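Local atomic coordinates of pilus tip adhesin Cpa (Streptococcus pyogenes, PDB entry 4C0Z), a protein that sits at the tip of the streptococcal pilus and can bind covalently, through reactive thioester bonds, to targets on the host cell surface. Residues Y20-Y25 against K42-G47. Numbering follows the deposited sequence.
Sequences YGYDSY and KVNLDG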
ATOM      1  N   TYR I  20      -9.260  15.580  12.226  1.00 36.03           N
ATOM      2  CA  TYR I  20      -8.200  15.876  11.279  1.00 34.08           C
ATOM      3  C   TYR I  20      -7.154  14.757  11.416  1.00 35.99           C
ATOM      4  O   TYR I  20      -6.656  14.515  12.510  1.00 37.08           O
ATOM      5  CB  TYR I  20      -7.619  17.284  11.563  1.00 35.89           C
ATOM      6  CG  TYR I  20      -6.378  17.651  10.779  1.00 34.75           C
ATOM      7  CD1 TYR I  20      -6.293  17.400   9.407  1.00 34.23           C
ATOM      8  CD2 TYR I  20      -5.337  18.357  11.378  1.00 36.66           C
ATOM      9  CE1 TYR I  20      -5.167  17.754   8.680  1.00 32.77           C
ATOM     10  CE2 TYR I  20      -4.195  18.713  10.657  1.00 36.62           C
ATOM     11  CZ  TYR I  20      -4.115  18.400   9.310  1.00 38.98           C
ATOM     12  OH  TYR I  20      -2.992  18.742   8.593  1.00 38.08           O
ATOM     13  N   GLY I  21      -6.911  14.032  10.326  1.00 31.91           N
ATOM     14  CA  GLY I  21      -5.949  12.939  10.275  1.00 30.16           C
ATOM     15  C   GLY I  21      -4.830  13.323   9.336  1.00 33.23           C
ATOM     16  O   GLY I  21      -5.092  13.756   8.219  1.00 32.48           O
ATOM     17  N   TYR I  22      -3.589  13.204   9.784  1.00 30.55           N
ATOM     18  CA  TYR I  22      -2.432  13.655   9.007  1.00 28.77           C
ATOM     19  C   TYR I  22      -1.163  12.919   9.357  1.00 31.06           C
ATOM     20  O   TYR I  22      -1.069  12.273  10.399  1.00 32.59           O
ATOM     21  CB  TYR I  22      -2.202  15.178   9.291  1.00 29.88           C
ATOM     22  CG  TYR I  22      -2.167  15.533  10.770  1.00 32.26           C
ATOM     23  CD1 TYR I  22      -3.344  15.606  11.518  1.00 36.14           C
ATOM     24  CD2 TYR I  22      -0.960  15.725  11.436  1.00 32.63           C
ATOM     25  CE1 TYR I  22      -3.321  15.895  12.878  1.00 38.93           C
ATOM     26  CE2 TYR I  22      -0.926  16.008  12.807  1.00 35.08           C
ATOM     27  CZ  TYR I  22      -2.115  16.109  13.517  1.00 43.24           C
ATOM     28  OH  TYR I  22      -2.150  16.402  14.856  1.00 46.86           O
ATOM     29  N   ASP I  23      -0.152  13.085   8.519  1.00 25.86           N
ATOM     30  CA  ASP I  23       1.157  12.555   8.800  1.00 25.10           C
ATOM     31  C   ASP I  23       1.989  13.752   9.411  1.00 29.59           C
ATOM     32  O   ASP I  23       2.194  14.763   8.738  1.00 30.85           O
ATOM     33  CB  ASP I  23       1.798  12.009   7.498  1.00 24.69           C
ATOM     34  CG  ASP I  23       3.075  11.206   7.713  1.00 29.73           C
ATOM     35  OD1 ASP I  23       3.487  11.031   8.885  1.00 31.20           O
ATOM     36  OD2 ASP I  23       3.599  10.663   6.731  1.00 35.76           O
ATOM     37  N   SER I  24       2.435  13.622  10.669  1.00 27.27           N
ATOM     38  CA  SER I  24       3.245  14.640  11.341  1.00 31.14           C
ATOM     39  C   SER I  24       4.748  14.519  10.988  1.00 36.47           C
ATOM     40  O   SER I  24       5.529  15.413  11.349  1.00 35.73           O
ATOM     41  CB  SER I  24       3.026  14.622  12.851  1.00 36.99           C
ATOM     42  OG  SER I  24       3.636  13.489  13.449  1.00 46.74           O
ATOM     43  N   TYR I  25       5.160  13.434  10.269  1.00 32.40           N
ATOM     44  CA  TYR I  25       6.545  13.318   9.820  1.00 32.71           C
ATOM     45  C   TYR I  25       6.592  14.189   8.563  1.00 35.01           C
ATOM     46  O   TYR I  25       6.354  13.729   7.449  1.00 32.17           O
ATOM     47  CB  TYR I  25       6.949  11.854   9.521  1.00 33.34           C
ATOM     48  CG  TYR I  25       8.419  11.745   9.170  1.00 33.46           C
ATOM     49  CD1 TYR I  25       9.403  11.973  10.129  1.00 37.20           C
ATOM     50  CD2 TYR I  25       8.826  11.474   7.869  1.00 31.57           C
ATOM     51  CE1 TYR I  25      10.755  11.890   9.808  1.00 38.32           C
ATOM     52  CE2 TYR I  25      10.176  11.391   7.536  1.00 33.42           C
ATOM     53  CZ  TYR I  25      11.137  11.582   8.514  1.00 40.79           C
ATOM     54  OH  TYR I  25      12.466  11.522   8.188  1.00 41.77           O
ATOM     55  N   LYS I  42      -1.164  11.013  13.021  1.00 37.47           N
ATOM     56  CA  LYS I  42      -1.883  11.578  14.159  1.00 39.74           C
ATOM     57  C   LYS I  42      -3.310  11.925  13.790  1.00 43.83           C
ATOM     58  O   LYS I  42      -3.604  12.167  12.623  1.00 43.62           O
ATOM     59  CB  LYS I  42      -1.170  12.856  14.649  1.00 41.14           C
ATOM     60  CG  LYS I  42      -0.335  12.682  15.908  1.00 48.43           C
ATOM     61  CD  LYS I  42       1.000  12.013  15.705  1.00 49.82           C
ATOM     62  CE  LYS I  42       2.037  12.474  16.696  1.00 49.48           C
ATOM     63  NZ  LYS I  42       2.512  11.362  17.552  1.00 46.19           N
ATOM     64  N   VAL I  43      -4.178  11.961  14.795  1.00 42.00           N
ATOM     65  CA  VAL I  43      -5.557  12.439  14.709  1.00 41.38           C
ATOM     66  C   VAL I  43      -5.753  13.436  15.837  1.00 44.82           C
ATOM     67  O   VAL I  43      -5.240  13.221  16.942  1.00 45.42           O
ATOM     68  CB  VAL I  43      -6.702  11.376  14.675  1.00 44.10           C
ATOM     69  CG1 VAL I  43      -6.637  10.519  13.430  1.00 40.33           C
ATOM     70  CG2 VAL I  43      -6.734  10.513  15.942  1.00 46.33           C
ATOM     71  N   ASN I  44      -6.467  14.536  15.560  1.00 41.03           N
ATOM     72  CA  ASN I  44      -6.834  15.530  16.573  1.00 42.56           C
ATOM     73  C   ASN I  44      -8.138  16.238  16.155  1.00 44.68           C
ATOM     74  O   ASN I  44      -8.551  16.148  14.990  1.00 41.30           O
ATOM     75  CB  ASN I  44      -5.676  16.479  16.939  1.00 46.04           C
ATOM     76  CG  ASN I  44      -5.522  17.712  16.089  1.00 56.80           C
ATOM     77  OD1 ASN I  44      -5.760  17.724  14.893  1.00 46.46           O
ATOM     78  ND2 ASN I  44      -5.039  18.757  16.691  1.00 57.23           N
ATOM     79  N   LEU I  45      -8.822  16.843  17.104  1.00 43.87           N
ATOM     80  CA  LEU I  45     -10.105  17.503  16.886  1.00 44.94           C
ATOM     81  C   LEU I  45     -10.001  18.986  17.287  1.00 52.25           C
ATOM     82  O   LEU I  45      -9.920  19.297  18.478  1.00 54.45           O
ATOM     83  CB  LEU I  45     -11.178  16.748  17.699  1.00 46.66           C
ATOM     84  CG  LEU I  45     -12.638  17.201  17.605  1.00 50.56           C
ATOM     85  CD1 LEU I  45     -13.244  16.776  16.295  1.00 47.46           C
ATOM     86  CD2 LEU I  45     -13.437  16.582  18.711  1.00 52.50           C
ATOM     87  N   ASP I  46      -9.955  19.887  16.275  1.00 50.47           N
ATOM     88  CA  ASP I  46      -9.839  21.352  16.396  1.00 53.88           C
ATOM     89  C   ASP I  46      -8.694  21.803  17.347  1.00 62.66           C
ATOM     90  O   ASP I  46      -8.942  22.519  18.331  1.00 66.13           O
ATOM     91  CB  ASP I  46     -11.198  21.999  16.796  1.00 58.90           C
ATOM     92  CG  ASP I  46     -12.326  21.750  15.823  1.00 66.09           C
ATOM     93  OD1 ASP I  46     -12.374  22.454  14.785  1.00 66.10           O
ATOM     94  OD2 ASP I  46     -13.147  20.828  16.083  1.00 66.65           O
ATOM     95  N   GLY I  47      -7.469  21.352  17.063  1.00 58.90           N
ATOM     96  CA  GLY I  47      -6.291  21.719  17.850  1.00 60.41           C
ATOM     97  C   GLY I  47      -6.147  21.073  19.212  1.00 66.59           C
ATOM     98  O   GLY I  47      -5.282  21.489  19.990  1.00 68.31           O
TER
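Tyr22 leans across Lys42 and Asn44 where strands 19-23 and 41-44 pair antiparallel in the six-stranded barrel of this N-terminal thioester domain. Two hydrogen-bonded pairs, Tyr20 with Asn44 and Tyr22 with Lys42, bracket the non-hydrogen-bonded pair of Gly21 and Val43; the bond from Tyr22 N to Lys42 O is 3.0 Å. Gly21 CA and Val43 CA are 4.5 Å apart, and Val43 CG1 lies 4.0 Å from Gly21 CA. From CB, the Tyr22 side chain sets CG between its own backbone N and carbonyl carbon (chi1 50°), which swings the ring over the neighbouring strand. CD1 lies 3.6 Å from Lys42 O, which sits over one ring face, offset toward the rim. CE1 reaches Asn44 OD1 at 3.7 Å, with the amide and ring planes 73° apart. On the same face, nearer its other edge, CE2 and CZ rest on Lys42 CB, CZ at 3.6 Å, and the hydroxyl OH hydrogen-bonds to Glu50. The Lys42 chain passes Ser24 OG, which hydrogen-bonds to Asn40 O, and its NZ hydrogen-bonds to Gln52 OE1 and Asn40 OD1. Asn44 ND2 bonds to the carbonyl oxygens of Pro8 and Ser48, while its OD1 meets the edge of the Tyr20 ring, 3.6 Å from CD2.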